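Local coordinates for protein predicted sugar phosphatases of the HAD superfamily (Cytophaga hutchinsonii, PDB 2HX1) that probably hydrolyses phosphate esters, perhaps those of sugars, as a magnesium-dependent member of the haloacid dehalogenase (HAD) superfamily, at residues Phe19-Val24 with Tyr49-Asn54; Met85-Tyr90 with Ile200-Pro205; Ala101-Ala106 with Leu120-Ile125; Leu136-Asp141 with Gly186-Ile191; Asn168-Tyr173 with Gly232-Thr237. All coordinates share one frame; numbering follows the deposited sequence. Where two conformers were deposited one is given.

Interaction 1 of 5, residues Phe19-Val24 with Tyr49-Asn54; sequences FDAFGV and YYIVTN. With MG (magnesium ion), chain E.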
# COMPACT_ATOMS: atom_id res chain seq x y z
N PHE A 19 23.46 -19.30 -8.11
CA PHE A 19 22.57 -19.12 -9.24
C PHE A 19 21.11 -19.13 -8.76
O PHE A 19 20.72 -20.07 -8.10
CB PHE A 19 22.73 -20.28 -10.23
CG PHE A 19 24.00 -20.24 -11.07
CD1 PHE A 19 24.13 -19.37 -12.14
CD2 PHE A 19 25.03 -21.10 -10.81
CE1 PHE A 19 25.26 -19.35 -12.90
CE2 PHE A 19 26.17 -21.08 -11.58
CZ PHE A 19 26.27 -20.23 -12.63
N ASP A 20 20.34 -18.09 -9.06
CA ASP A 20 18.89 -18.20 -9.12
C ASP A 20 18.56 -19.15 -10.29
O ASP A 20 19.37 -19.26 -11.22
CB ASP A 20 18.27 -16.81 -9.35
CG ASP A 20 16.77 -16.86 -9.56
OD1 ASP A 20 16.07 -17.58 -8.83
OD2 ASP A 20 16.28 -16.17 -10.48
N ALA A 21 17.42 -19.84 -10.25
CA ALA A 21 17.09 -20.83 -11.30
C ALA A 21 16.23 -20.17 -12.37
O ALA A 21 16.71 -19.94 -13.46
CB ALA A 21 16.44 -22.08 -10.74
N PHE A 22 14.99 -19.81 -12.06
CA PHE A 22 14.08 -19.29 -13.08
C PHE A 22 14.48 -17.89 -13.55
O PHE A 22 14.74 -16.99 -12.73
CB PHE A 22 12.61 -19.34 -12.61
CG PHE A 22 11.96 -20.69 -12.80
CD1 PHE A 22 11.49 -21.09 -14.05
CD2 PHE A 22 11.79 -21.56 -11.73
CE1 PHE A 22 10.88 -22.35 -14.23
CE2 PHE A 22 11.17 -22.82 -11.90
CZ PHE A 22 10.71 -23.20 -13.15
N GLY A 23 14.55 -17.75 -14.87
CA GLY A 23 14.99 -16.53 -15.53
C GLY A 23 16.47 -16.44 -15.78
O GLY A 23 16.95 -15.47 -16.40
N VAL A 24 17.19 -17.44 -15.30
CA VAL A 24 18.65 -17.49 -15.31
C VAL A 24 19.16 -18.81 -15.93
O VAL A 24 19.96 -18.80 -16.86
CB VAL A 24 19.19 -17.35 -13.88
CG1 VAL A 24 20.72 -17.39 -13.85
CG2 VAL A 24 18.66 -16.04 -13.22
N TYR A 49 29.61 -24.04 -7.02
CA TYR A 49 28.40 -23.29 -7.23
C TYR A 49 27.28 -23.92 -6.39
O TYR A 49 27.38 -25.07 -5.97
CB TYR A 49 28.03 -23.28 -8.73
CG TYR A 49 27.47 -24.61 -9.14
CD1 TYR A 49 26.13 -24.91 -8.90
CD2 TYR A 49 28.29 -25.59 -9.70
CE1 TYR A 49 25.61 -26.14 -9.20
CE2 TYR A 49 27.76 -26.86 -10.03
CZ TYR A 49 26.41 -27.12 -9.77
OH TYR A 49 25.84 -28.33 -10.06
N TYR A 50 26.25 -23.12 -6.13
CA TYR A 50 24.97 -23.58 -5.58
C TYR A 50 23.88 -22.95 -6.39
O TYR A 50 24.08 -21.88 -7.00
CB TYR A 50 24.76 -23.18 -4.14
CG TYR A 50 25.67 -23.84 -3.16
CD1 TYR A 50 25.37 -25.11 -2.65
CD2 TYR A 50 26.83 -23.21 -2.73
CE1 TYR A 50 26.23 -25.73 -1.72
CE2 TYR A 50 27.68 -23.81 -1.84
CZ TYR A 50 27.38 -25.06 -1.34
OH TYR A 50 28.24 -25.62 -0.44
N ILE A 51 22.71 -23.59 -6.35
CA ILE A 51 21.48 -22.99 -6.81
C ILE A 51 20.73 -22.55 -5.56
O ILE A 51 20.57 -23.35 -4.64
CB ILE A 51 20.64 -24.00 -7.65
CG1 ILE A 51 21.38 -24.30 -8.97
CG2 ILE A 51 19.24 -23.48 -7.86
CD1 ILE A 51 20.84 -25.42 -9.78
N VAL A 52 20.33 -21.28 -5.51
CA VAL A 52 19.66 -20.69 -4.35
C VAL A 52 18.32 -20.20 -4.92
O VAL A 52 18.28 -19.27 -5.74
CB VAL A 52 20.47 -19.54 -3.76
CG1 VAL A 52 19.74 -18.92 -2.61
CG2 VAL A 52 21.85 -20.05 -3.35
N THR A 53 17.25 -20.85 -4.50
CA THR A 53 15.97 -20.71 -5.12
C THR A 53 14.88 -20.56 -4.06
O THR A 53 14.95 -21.20 -2.98
CB THR A 53 15.67 -21.94 -5.98
OG1 THR A 53 14.39 -21.81 -6.61
CG2 THR A 53 15.69 -23.22 -5.15
N ASN A 54 13.91 -19.70 -4.36
CA ASN A 54 12.70 -19.54 -3.56
C ASN A 54 11.59 -20.54 -3.92
O ASN A 54 10.45 -20.39 -3.52
CB ASN A 54 12.16 -18.10 -3.68
CG ASN A 54 12.98 -17.10 -2.90
OD1 ASN A 54 13.96 -17.47 -2.24
ND2 ASN A 54 12.58 -15.82 -2.95
MG MG E . 14.57 -15.61 -11.28
O HOH W 1 13.94 -17.98 -6.66
O HOH W 2 13.72 -17.06 -10.09
O HOH W 3 14.54 -14.27 -9.60
O HOH W 4 12.79 -15.14 -12.05
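Asp20 OD1 is the best-held polar atom here, gripped three times: by Lys204, which makes a salt bridge to it, and by two waters that donate to it. One of these waters, 3.1 Å from Asp20 OD1, also accepts from the backbone N of Asn54 and so ties the two segments together. The other lies 2.7 Å from Asp20 OD1 and is itself a magnesium ligand. With CG anti to the backbone N (chi1 174°), the carboxylate turns its second oxygen to the metal, Asp20 OD2 sitting 2.0 Å from Mg. Phe22 O, three waters and Asp233 complete the six ligands. This is HAD motif I, the loop after the first strand of the Rossmann-like core, whose leading aspartate is the nucleophile in relatives, probably so here too. Behind it, strands 16-19 and 48-53 run parallel. Phe19 N donates to Tyr50 O at 2.9 Å, nearly straight at 167° and in the carbonyl plane. Val52 N returns a bond to Phe19 O, approaching from above the carbonyl plane. The Phe19 side chain crosses that of Tyr49 at about a right angle, Phe19 CE2 lying 4.1 Å from Tyr49 CB, while Ala21 CB meets Ile51 CG2 at 4.3 Å.

Interaction 2 of 5, residues Met85-Tyr90 with Ile200-Pro205; sequences MITKEY and IRFGKP
Phe202 fills the tight centre of this contact, pinched between two isoleucine methyls. Ile86 CG2, anti to its own backbone N, sits over one ring face in a CH-pi contact, 3.6 Å from the Phe202 centroid and 3.3 Å from Phe202 CD1. Against the opposite face lies Ile200 CG2, from the same strand as Phe202. At the ring edge comes Tyr90, whose CD2 is 3.6 Å from Phe202 CZ; the two ring planes are inclined at 53°, neither stacked nor edge-to-face. Farther out the packing loosens. Tyr90 and Ile200 meet tip to tip, OH of Tyr90 to CD1 of Ile200 at 3.9 Å, and no hydrogen bond crosses between the segments. Asn243 and Lys244 of a second subunit pack against this same side. Residues 85-90 of the helix and 200-202 of the strand run at 133° to each other. The helix covers the outermost strand, within this chain, of a parallel alpha/beta sheet, and that strand runs on into Lys204, probably the HAD motif III lysine.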
# COMPACT_ATOMS: atom_id res chain seq x y z
N MSE A 85 13.56 -25.54 2.62
CA MSE A 85 14.36 -26.04 3.73
C MSE A 85 14.14 -25.19 4.99
O MSE A 85 14.11 -25.72 6.11
CB MSE A 85 15.83 -26.06 3.36
CG MSE A 85 16.14 -27.11 2.26
SE MSE A 85 17.78 -26.78 1.27
CE MSE A 85 19.05 -26.59 2.80
N ILE A 86 13.97 -23.88 4.80
CA ILE A 86 13.73 -23.00 5.91
C ILE A 86 12.37 -23.28 6.51
O ILE A 86 12.22 -23.38 7.74
CB ILE A 86 13.77 -21.50 5.53
CG1 ILE A 86 15.09 -21.11 4.87
CG2 ILE A 86 13.52 -20.66 6.78
CD1 ILE A 86 15.06 -19.73 4.27
N THR A 87 11.37 -23.41 5.64
CA THR A 87 10.02 -23.71 6.06
C THR A 87 9.97 -24.98 6.92
O THR A 87 9.37 -24.99 7.97
CB THR A 87 9.12 -23.93 4.87
OG1 THR A 87 9.04 -22.72 4.11
CG2 THR A 87 7.73 -24.35 5.29
N LYS A 88 10.60 -26.04 6.43
CA LYS A 88 10.68 -27.31 7.11
C LYS A 88 11.25 -27.15 8.51
O LYS A 88 10.70 -27.68 9.46
CB LYS A 88 11.55 -28.30 6.32
CG LYS A 88 11.48 -29.75 6.80
CD LYS A 88 11.71 -30.71 5.61
CE LYS A 88 11.65 -32.20 6.02
NZ LYS A 88 10.33 -32.62 6.57
N GLU A 89 12.37 -26.43 8.62
CA GLU A 89 13.02 -26.24 9.92
C GLU A 89 12.16 -25.40 10.85
O GLU A 89 12.20 -25.61 12.07
CB GLU A 89 14.39 -25.55 9.79
CG GLU A 89 15.46 -26.39 9.06
N TYR A 90 11.41 -24.45 10.28
CA TYR A 90 10.52 -23.60 11.07
C TYR A 90 9.37 -24.39 11.65
O TYR A 90 9.06 -24.24 12.82
CB TYR A 90 9.99 -22.43 10.25
CG TYR A 90 9.26 -21.40 11.08
CD1 TYR A 90 7.91 -21.56 11.40
CD2 TYR A 90 9.91 -20.28 11.56
CE1 TYR A 90 7.22 -20.62 12.18
CE2 TYR A 90 9.24 -19.35 12.36
CZ TYR A 90 7.90 -19.53 12.66
OH TYR A 90 7.24 -18.59 13.40
N ILE A 200 4.50 -14.95 6.99
CA ILE A 200 5.94 -15.09 7.15
C ILE A 200 6.46 -15.56 5.80
O ILE A 200 6.04 -16.62 5.29
CB ILE A 200 6.33 -16.15 8.20
CG1 ILE A 200 5.78 -15.80 9.60
CG2 ILE A 200 7.87 -16.25 8.26
CD1 ILE A 200 5.32 -16.99 10.43
N ARG A 201 7.35 -14.78 5.22
CA ARG A 201 7.92 -15.09 3.92
C ARG A 201 9.39 -15.52 4.05
O ARG A 201 10.18 -14.82 4.64
CB ARG A 201 7.82 -13.85 3.04
CG ARG A 201 6.37 -13.65 2.50
CD ARG A 201 6.19 -12.31 1.85
NE ARG A 201 4.82 -12.17 1.34
CZ ARG A 201 4.43 -12.43 0.09
NH1 ARG A 201 5.29 -12.86 -0.83
NH2 ARG A 201 3.15 -12.25 -0.24
N PHE A 202 9.74 -16.67 3.48
CA PHE A 202 11.10 -17.21 3.55
C PHE A 202 11.74 -17.13 2.20
O PHE A 202 11.07 -17.33 1.16
CB PHE A 202 11.09 -18.66 4.02
CG PHE A 202 10.69 -18.84 5.49
CD1 PHE A 202 11.34 -18.14 6.49
CD2 PHE A 202 9.70 -19.73 5.84
CE1 PHE A 202 11.01 -18.32 7.84
CE2 PHE A 202 9.36 -19.93 7.18
CZ PHE A 202 10.01 -19.21 8.17
N GLY A 203 13.03 -16.85 2.21
CA GLY A 203 13.84 -16.85 1.01
C GLY A 203 14.32 -15.47 0.69
O GLY A 203 14.06 -14.52 1.43
N LYS A 204 14.99 -15.37 -0.47
CA LYS A 204 15.54 -14.12 -0.95
C LYS A 204 14.43 -13.08 -0.97
O LYS A 204 13.32 -13.40 -1.37
CB LYS A 204 16.13 -14.29 -2.36
CG LYS A 204 17.15 -15.46 -2.52
CD LYS A 204 17.51 -15.70 -3.98
CE LYS A 204 16.39 -16.38 -4.76
NZ LYS A 204 16.85 -16.84 -6.08
N PRO A 205 14.73 -11.83 -0.58
CA PRO A 205 16.01 -11.20 -0.25
C PRO A 205 16.54 -11.37 1.19
O PRO A 205 17.51 -10.69 1.58
CB PRO A 205 15.72 -9.73 -0.48
CG PRO A 205 14.30 -9.58 -0.05
CD PRO A 205 13.62 -10.86 -0.51

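Interaction 3 of 5, residues Ala101-Ala106 with Leu120-Ile125; sequences AYLGTA and LPVSAI
Strands 98-103 and 117-121 are the two strands of a beta-alpha-beta unit, with helix 106-110 in the connection, and here they pair in parallel at the margin of the five-stranded sheet. Tyr102 supplies both backbone bonds. Its N donates to Leu120 O at 2.9 Å, somewhat bent at 141°, and its O accepts from Val122 N at 3.0 Å, with the donor above the carbonyl plane. Leu120 O is shared: Ala101 CA also approaches it, at 3.1 Å, in a CA-H...O contact. The tyrosine side chain takes the crowded position between the backbone N and the carbonyl carbon (chi1 70°), which lays its ring alongside the neighbouring strand. Pro121 runs beside it in the same direction and puts its CA over the middle of the ring, 3.9 Å from the Tyr102 centroid, a CH-pi contact; Pro121 CD reaches Tyr102 CE2 at the same distance. On the other face of the sheet Val122 opens a short 3-10 turn. There Leu103 CD2 crosses obliquely to Val122 CB at 3.7 Å, and Ala101 CB meets Val122 CG2 at 4.0 Å. Helix 146-159 packs on this apolar face through Thr153, which touches both Leu103 and Val122. A beta-alpha-beta unit whose two strands lie side by side and parallel is typical of a parallel alpha/beta sheet.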
# COMPACT_ATOMS: atom_id res chain seq x y z
N ALA A 101 -2.01 -27.08 7.78
CA ALA A 101 -2.88 -26.94 6.60
C ALA A 101 -2.06 -26.41 5.42
O ALA A 101 -1.11 -25.64 5.61
CB ALA A 101 -4.08 -26.05 6.93
N TYR A 102 -2.36 -26.85 4.21
CA TYR A 102 -1.61 -26.36 3.08
C TYR A 102 -2.48 -26.04 1.88
O TYR A 102 -3.52 -26.63 1.68
CB TYR A 102 -0.50 -27.33 2.68
CG TYR A 102 -0.95 -28.65 2.06
CD1 TYR A 102 -1.16 -28.76 0.70
CD2 TYR A 102 -1.13 -29.80 2.85
CE1 TYR A 102 -1.55 -29.97 0.12
CE2 TYR A 102 -1.50 -30.99 2.30
CZ TYR A 102 -1.72 -31.08 0.94
OH TYR A 102 -2.10 -32.26 0.39
N LEU A 103 -1.98 -25.10 1.08
CA LEU A 103 -2.49 -24.81 -0.22
C LEU A 103 -1.46 -25.26 -1.24
O LEU A 103 -0.35 -24.74 -1.30
CB LEU A 103 -2.81 -23.30 -0.36
CG LEU A 103 -4.05 -22.76 0.35
CD1 LEU A 103 -4.28 -21.30 -0.03
CD2 LEU A 103 -5.33 -23.60 0.07
N GLY A 104 -1.82 -26.27 -2.03
CA GLY A 104 -0.89 -26.87 -3.00
C GLY A 104 -1.34 -28.25 -3.41
O GLY A 104 -2.52 -28.59 -3.26
N THR A 105 -0.39 -29.04 -3.91
CA THR A 105 -0.58 -30.44 -4.30
C THR A 105 -0.04 -31.36 -3.21
O THR A 105 0.84 -30.99 -2.42
CB THR A 105 0.17 -30.79 -5.62
OG1 THR A 105 1.55 -30.37 -5.53
CG2 THR A 105 -0.48 -30.14 -6.85
N ALA A 106 -0.55 -32.59 -3.19
CA ALA A 106 -0.04 -33.59 -2.26
C ALA A 106 1.47 -33.76 -2.41
O ALA A 106 2.17 -33.85 -1.41
CB ALA A 106 -0.78 -34.95 -2.47
N LEU A 120 -2.53 -31.65 6.01
CA LEU A 120 -3.84 -31.73 5.31
C LEU A 120 -4.09 -30.48 4.43
O LEU A 120 -3.76 -29.36 4.83
CB LEU A 120 -5.00 -31.83 6.30
CG LEU A 120 -5.29 -33.15 7.02
CD1 LEU A 120 -6.26 -32.90 8.16
CD2 LEU A 120 -5.88 -34.18 6.09
N PRO A 121 -4.73 -30.67 3.27
CA PRO A 121 -5.06 -29.51 2.47
C PRO A 121 -6.10 -28.67 3.19
O PRO A 121 -6.93 -29.22 3.93
CB PRO A 121 -5.65 -30.11 1.21
CG PRO A 121 -6.20 -31.41 1.64
CD PRO A 121 -5.23 -31.91 2.67
N VAL A 122 -6.08 -27.36 2.96
CA VAL A 122 -7.12 -26.48 3.52
C VAL A 122 -8.54 -27.04 3.26
O VAL A 122 -9.41 -26.92 4.12
CB VAL A 122 -6.99 -25.01 3.04
CG1 VAL A 122 -8.25 -24.21 3.36
CG2 VAL A 122 -5.76 -24.33 3.69
N SER A 123 -8.74 -27.69 2.12
CA SER A 123 -10.03 -28.28 1.77
C SER A 123 -10.55 -29.32 2.75
O SER A 123 -11.76 -29.55 2.83
CB SER A 123 -9.91 -28.99 0.43
OG SER A 123 -8.98 -30.05 0.54
N ALA A 124 -9.64 -29.98 3.47
CA ALA A 124 -10.02 -31.01 4.46
C ALA A 124 -10.13 -30.48 5.87
O ALA A 124 -10.15 -31.28 6.83
CB ALA A 124 -9.02 -32.18 4.41
N ILE A 125 -10.18 -29.15 6.01
CA ILE A 125 -10.31 -28.54 7.32
C ILE A 125 -11.74 -28.08 7.49
O ILE A 125 -12.32 -27.47 6.59
CB ILE A 125 -9.40 -27.31 7.50
CG1 ILE A 125 -7.94 -27.70 7.29
CG2 ILE A 125 -9.62 -26.70 8.91
CD1 ILE A 125 -7.42 -28.72 8.25

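Interaction 4 of 5, residues Leu136-Asp141 with Gly186-Ile191; sequences LVLLDD and GVATMI. With EDO (1,2-ethanediol), chain N.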
# COMPACT_ATOMS: atom_id res chain seq x y z
N LEU A 136 -0.40 -22.84 8.75
CA LEU A 136 -0.83 -22.88 7.36
C LEU A 136 0.40 -22.66 6.49
O LEU A 136 1.13 -21.69 6.71
CB LEU A 136 -1.84 -21.76 7.09
CG LEU A 136 -2.15 -21.46 5.63
CD1 LEU A 136 -2.90 -22.66 5.01
CD2 LEU A 136 -2.95 -20.16 5.51
N VAL A 137 0.62 -23.53 5.51
CA VAL A 137 1.67 -23.28 4.49
C VAL A 137 1.12 -23.17 3.08
O VAL A 137 0.29 -23.98 2.67
CB VAL A 137 2.77 -24.33 4.56
CG1 VAL A 137 3.40 -24.26 5.89
CG2 VAL A 137 2.22 -25.74 4.33
N LEU A 138 1.57 -22.16 2.36
CA LEU A 138 1.26 -21.99 0.93
C LEU A 138 2.44 -22.54 0.09
O LEU A 138 3.58 -22.09 0.22
CB LEU A 138 0.96 -20.52 0.62
CG LEU A 138 -0.53 -20.15 0.58
CD1 LEU A 138 -1.20 -20.67 1.85
CD2 LEU A 138 -0.74 -18.65 0.43
N LEU A 139 2.17 -23.57 -0.72
CA LEU A 139 3.26 -24.36 -1.37
C LEU A 139 3.23 -24.31 -2.90
O LEU A 139 4.29 -24.34 -3.54
CB LEU A 139 3.20 -25.83 -0.94
CG LEU A 139 3.39 -26.15 0.55
CD1 LEU A 139 2.98 -27.57 0.78
CD2 LEU A 139 4.84 -25.92 0.98
N ASP A 140 2.03 -24.29 -3.47
CA ASP A 140 1.86 -24.37 -4.93
C ASP A 140 0.53 -23.68 -5.30
O ASP A 140 -0.43 -23.76 -4.57
CB ASP A 140 1.89 -25.84 -5.37
CG ASP A 140 2.17 -26.02 -6.85
OD1 ASP A 140 1.35 -25.59 -7.67
OD2 ASP A 140 3.21 -26.62 -7.22
N ASP A 141 0.49 -22.98 -6.44
CA ASP A 141 -0.74 -22.36 -6.92
C ASP A 141 -1.76 -23.39 -7.44
O ASP A 141 -2.98 -23.13 -7.47
CB ASP A 141 -0.44 -21.32 -8.00
CG ASP A 141 0.25 -21.93 -9.21
OD1 ASP A 141 1.42 -22.30 -9.06
OD2 ASP A 141 -0.37 -22.02 -10.30
N GLY A 186 2.15 -14.94 -5.09
CA GLY A 186 1.09 -14.05 -5.55
C GLY A 186 -0.22 -14.39 -4.89
O GLY A 186 -0.98 -13.51 -4.54
N VAL A 187 -0.49 -15.67 -4.71
CA VAL A 187 -1.66 -16.09 -3.95
C VAL A 187 -1.62 -15.53 -2.52
O VAL A 187 -2.64 -15.07 -2.01
CB VAL A 187 -1.81 -17.63 -3.94
CG1 VAL A 187 -2.94 -18.10 -2.99
CG2 VAL A 187 -2.06 -18.12 -5.34
N ALA A 188 -0.46 -15.59 -1.87
CA ALA A 188 -0.30 -14.99 -0.55
C ALA A 188 -0.57 -13.49 -0.64
O ALA A 188 -1.29 -12.96 0.19
CB ALA A 188 1.12 -15.26 0.01
N THR A 189 -0.00 -12.83 -1.65
CA THR A 189 -0.20 -11.40 -1.85
C THR A 189 -1.69 -11.04 -1.94
O THR A 189 -2.14 -10.04 -1.36
CB THR A 189 0.56 -10.90 -3.11
OG1 THR A 189 1.98 -11.03 -2.90
CG2 THR A 189 0.23 -9.45 -3.41
N MSE A 190 -2.44 -11.87 -2.67
CA MSE A 190 -3.88 -11.68 -2.85
C MSE A 190 -4.62 -11.85 -1.57
O MSE A 190 -5.52 -11.08 -1.26
CB MSE A 190 -4.42 -12.70 -3.84
CG MSE A 190 -3.99 -12.40 -5.25
SE MSE A 190 -4.61 -13.73 -6.54
CE MSE A 190 -5.05 -15.22 -5.54
N ILE A 191 -4.27 -12.89 -0.82
CA ILE A 191 -4.87 -13.10 0.49
C ILE A 191 -4.59 -11.90 1.39
O ILE A 191 -5.48 -11.36 2.08
CB ILE A 191 -4.32 -14.37 1.14
CG1 ILE A 191 -4.80 -15.63 0.36
CG2 ILE A 191 -4.79 -14.46 2.60
CD1 ILE A 191 -3.98 -16.94 0.71
C1 EDO N . 3.17 -25.92 -12.46
O1 EDO N . 3.10 -24.56 -12.93
C2 EDO N . 3.34 -25.93 -10.95
O2 EDO N . 2.91 -24.68 -10.37
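The flat groups are two carboxylates, those of Asp140 and Asp141, and both turn oxygens to one hydroxyl of a 1,2-ethanediol, probably from the crystallisation liquor. The diol approaches the oxygen end of Asp140, its O2 donating to Asp140 OD1 at 3.2 Å, while Asp141 OD1 lies 3.1 Å from the same O2. Asp140 OD1 also accepts from the backbone N of Glu142, and the other oxygen of Asp141, OD2, accepts from Tyr173 OH. No ring lies in the contact proper; what joins strand to helix is a single leucine branch. Leu138 pushes CD2 onto helix 184-195 and meets three residues one turn apart or adjacent on it. Leu138 CD2 reaches Ile191 CD1 tip to tip at 3.7 Å. The same Leu138 CD2 touches Ala188 CB at 3.9 Å. Its contact with Val187 is a little longer, Leu138 CD2 to Val187 CG1 at 4.1 Å. Beyond the strand's end Asp141 CB makes a looser contact with Val187 CG2, at 4.5 Å. Phe199 of strand 199-202 packs on Leu138, Ala188 and Ile191 alike, and Trp146 and Leu150 of helix 146-159 flank Val187. A helix laid over the strands in this way, with the polar loop left at the strands' carboxyl ends, is typical of an alpha/beta domain with a parallel sheet.

Interaction 5 of 5, residues Asn168-Tyr173 with Gly232-Thr237; sequences NTDNTY and GDTLHT. With MG (magnesium ion), chain E; EDO (1,2-ethanediol), chain N.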
# COMPACT_ATOMS: atom_id res chain seq x y z
N ASN A 168 8.92 -16.73 -0.71
CA ASN A 168 8.82 -15.38 -1.24
C ASN A 168 9.00 -15.37 -2.75
O ASN A 168 9.94 -14.75 -3.26
CB ASN A 168 9.87 -14.49 -0.59
CG ASN A 168 9.61 -13.02 -0.83
OD1 ASN A 168 8.47 -12.59 -0.77
ND2 ASN A 168 10.65 -12.26 -1.13
N THR A 169 8.11 -16.03 -3.46
CA THR A 169 8.27 -16.13 -4.90
C THR A 169 7.79 -14.80 -5.50
O THR A 169 7.19 -13.96 -4.80
CB THR A 169 7.48 -17.32 -5.51
OG1 THR A 169 6.09 -17.00 -5.59
CG2 THR A 169 7.67 -18.64 -4.70
N ASP A 170 8.07 -14.61 -6.77
CA ASP A 170 7.51 -13.51 -7.52
C ASP A 170 6.00 -13.70 -7.47
O ASP A 170 5.54 -14.81 -7.27
CB ASP A 170 8.03 -13.52 -8.97
CG ASP A 170 9.58 -13.39 -9.08
OD1 ASP A 170 10.16 -12.52 -8.38
OD2 ASP A 170 10.19 -14.14 -9.91
N ASN A 171 5.23 -12.63 -7.64
CA ASN A 171 3.77 -12.74 -7.67
C ASN A 171 3.26 -13.48 -8.86
O ASN A 171 2.19 -14.03 -8.78
CB ASN A 171 3.12 -11.37 -7.68
CG ASN A 171 3.17 -10.71 -6.37
OD1 ASN A 171 3.16 -11.38 -5.33
ND2 ASN A 171 3.23 -9.38 -6.39
N THR A 172 3.98 -13.44 -9.99
CA THR A 172 3.62 -14.20 -11.19
C THR A 172 4.83 -14.91 -11.76
O THR A 172 5.96 -14.55 -11.45
CB THR A 172 3.06 -13.33 -12.30
OG1 THR A 172 4.08 -12.42 -12.75
CG2 THR A 172 1.83 -12.57 -11.83
N TYR A 173 4.59 -15.92 -12.60
CA TYR A 173 5.63 -16.54 -13.42
C TYR A 173 5.22 -16.58 -14.90
O TYR A 173 4.02 -16.69 -15.21
CB TYR A 173 5.97 -17.96 -12.93
CG TYR A 173 4.84 -19.02 -12.88
CD1 TYR A 173 4.02 -19.13 -11.78
CD2 TYR A 173 4.65 -19.96 -13.92
CE1 TYR A 173 3.02 -20.08 -11.68
CE2 TYR A 173 3.63 -20.95 -13.82
CZ TYR A 173 2.82 -21.00 -12.69
OH TYR A 173 1.80 -21.93 -12.52
N GLY A 232 21.30 -13.38 -10.77
CA GLY A 232 19.83 -13.39 -10.83
C GLY A 232 19.21 -12.46 -11.86
O GLY A 232 19.90 -11.58 -12.40
N ASP A 233 17.92 -12.65 -12.10
CA ASP A 233 17.17 -11.82 -13.05
C ASP A 233 16.24 -10.81 -12.40
O ASP A 233 15.64 -9.99 -13.10
CB ASP A 233 16.38 -12.69 -14.03
CG ASP A 233 15.31 -13.51 -13.34
OD1 ASP A 233 15.66 -14.17 -12.33
OD2 ASP A 233 14.13 -13.49 -13.78
N THR A 234 16.12 -10.85 -11.08
CA THR A 234 15.15 -10.04 -10.33
C THR A 234 15.84 -9.17 -9.29
O THR A 234 16.55 -9.70 -8.43
CB THR A 234 14.13 -10.95 -9.66
OG1 THR A 234 13.55 -11.79 -10.66
CG2 THR A 234 13.00 -10.13 -8.95
N LEU A 235 15.64 -7.85 -9.40
CA LEU A 235 16.34 -6.88 -8.54
C LEU A 235 15.97 -7.02 -7.04
O LEU A 235 16.82 -7.05 -6.15
CB LEU A 235 16.05 -5.44 -9.02
CG LEU A 235 16.77 -5.08 -10.33
CD1 LEU A 235 16.13 -3.92 -11.07
CD2 LEU A 235 18.27 -4.76 -10.14
N HIS A 236 14.69 -7.10 -6.78
CA HIS A 236 14.20 -6.96 -5.44
C HIS A 236 14.33 -8.25 -4.64
O HIS A 236 14.10 -8.22 -3.44
CB HIS A 236 12.74 -6.46 -5.43
CG HIS A 236 11.87 -7.15 -6.43
ND1 HIS A 236 11.05 -8.21 -6.09
CD2 HIS A 236 11.71 -6.95 -7.76
CE1 HIS A 236 10.42 -8.62 -7.18
NE2 HIS A 236 10.80 -7.88 -8.20
N THR A 237 14.73 -9.36 -5.28
CA THR A 237 14.97 -10.60 -4.56
C THR A 237 16.47 -11.04 -4.63
O THR A 237 17.22 -11.01 -3.62
CB THR A 237 14.05 -11.78 -5.08
OG1 THR A 237 14.26 -11.98 -6.48
CG2 THR A 237 12.56 -11.50 -4.88
MG MG E . 14.57 -15.61 -11.28
C1 EDO N . 3.17 -25.92 -12.46
O1 EDO N . 3.10 -24.56 -12.93
C2 EDO N . 3.34 -25.93 -10.95
O2 EDO N . 2.91 -24.68 -10.37
O HOH W 5 12.71 -13.60 -7.74
O HOH W 4 12.79 -15.14 -12.05
O HOH W 3 14.54 -14.27 -9.60
O HOH W 2 13.72 -17.06 -10.09
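Water, not direct bonding, joins these two segments: no hydrogen bond passes between them. Residues 232-237 probably carry HAD motif IV; residues 168-173 belong to the inserted domain whose sheet ends at strand 199-202, consistent with a C2-type cap facing the catalytic core. Asp170 reaches tip to tip toward Thr234, its OD1 3.8 Å from Thr234 CG2. A water donates to Asp170 OD1 at 2.8 Å and is hydrogen-bonded to Thr237 OG1 at 2.6 Å, bridging the gap. His236 crosses Asp170 obliquely, carboxylate and ring planes 67° apart, and Thr234 CG2 lies over one face of that imidazole, toward the rim. The backbone N of Asp170 binds a sulfonate oxygen of a buffer molecule, which suggests that the cleft can hold an anion. CG of Asp233 sits between the backbone N and the carbonyl carbon (chi1 64°), presenting OD1 to the metal, while Asp233 OD2 accepts at 2.7 Å from a magnesium-bound water. A second such water lies 2.9 Å from Thr234 OG1, which is also hydrogen-bonded to Asn256 ND2.

Interactions 1 to 4 are buried, interaction 5 partly so. Interactions 1 and 5 share the magnesium and three of its waters, their centres about 11 Å apart; interaction 1 combines metal and backbone bonds with apolar packing in the core domain, whereas interaction 5 is a water-bridged meeting of cap and core. Lys204 NZ, from the 200-205 segment, bonds to Val52 O, and so links interaction 2 to the site. Interactions 2, 3 and 4 all belong to the five-stranded sheet: 2 and 4 are apolar helix-on-strand packing, while 3 relies on backbone bonds. Strands 98-103 and 133-138 are neighbours, so 3 and 4 touch directly. Asp141 and Tyr173 join 4 to 5, while interaction 3 lies farthest from the metal.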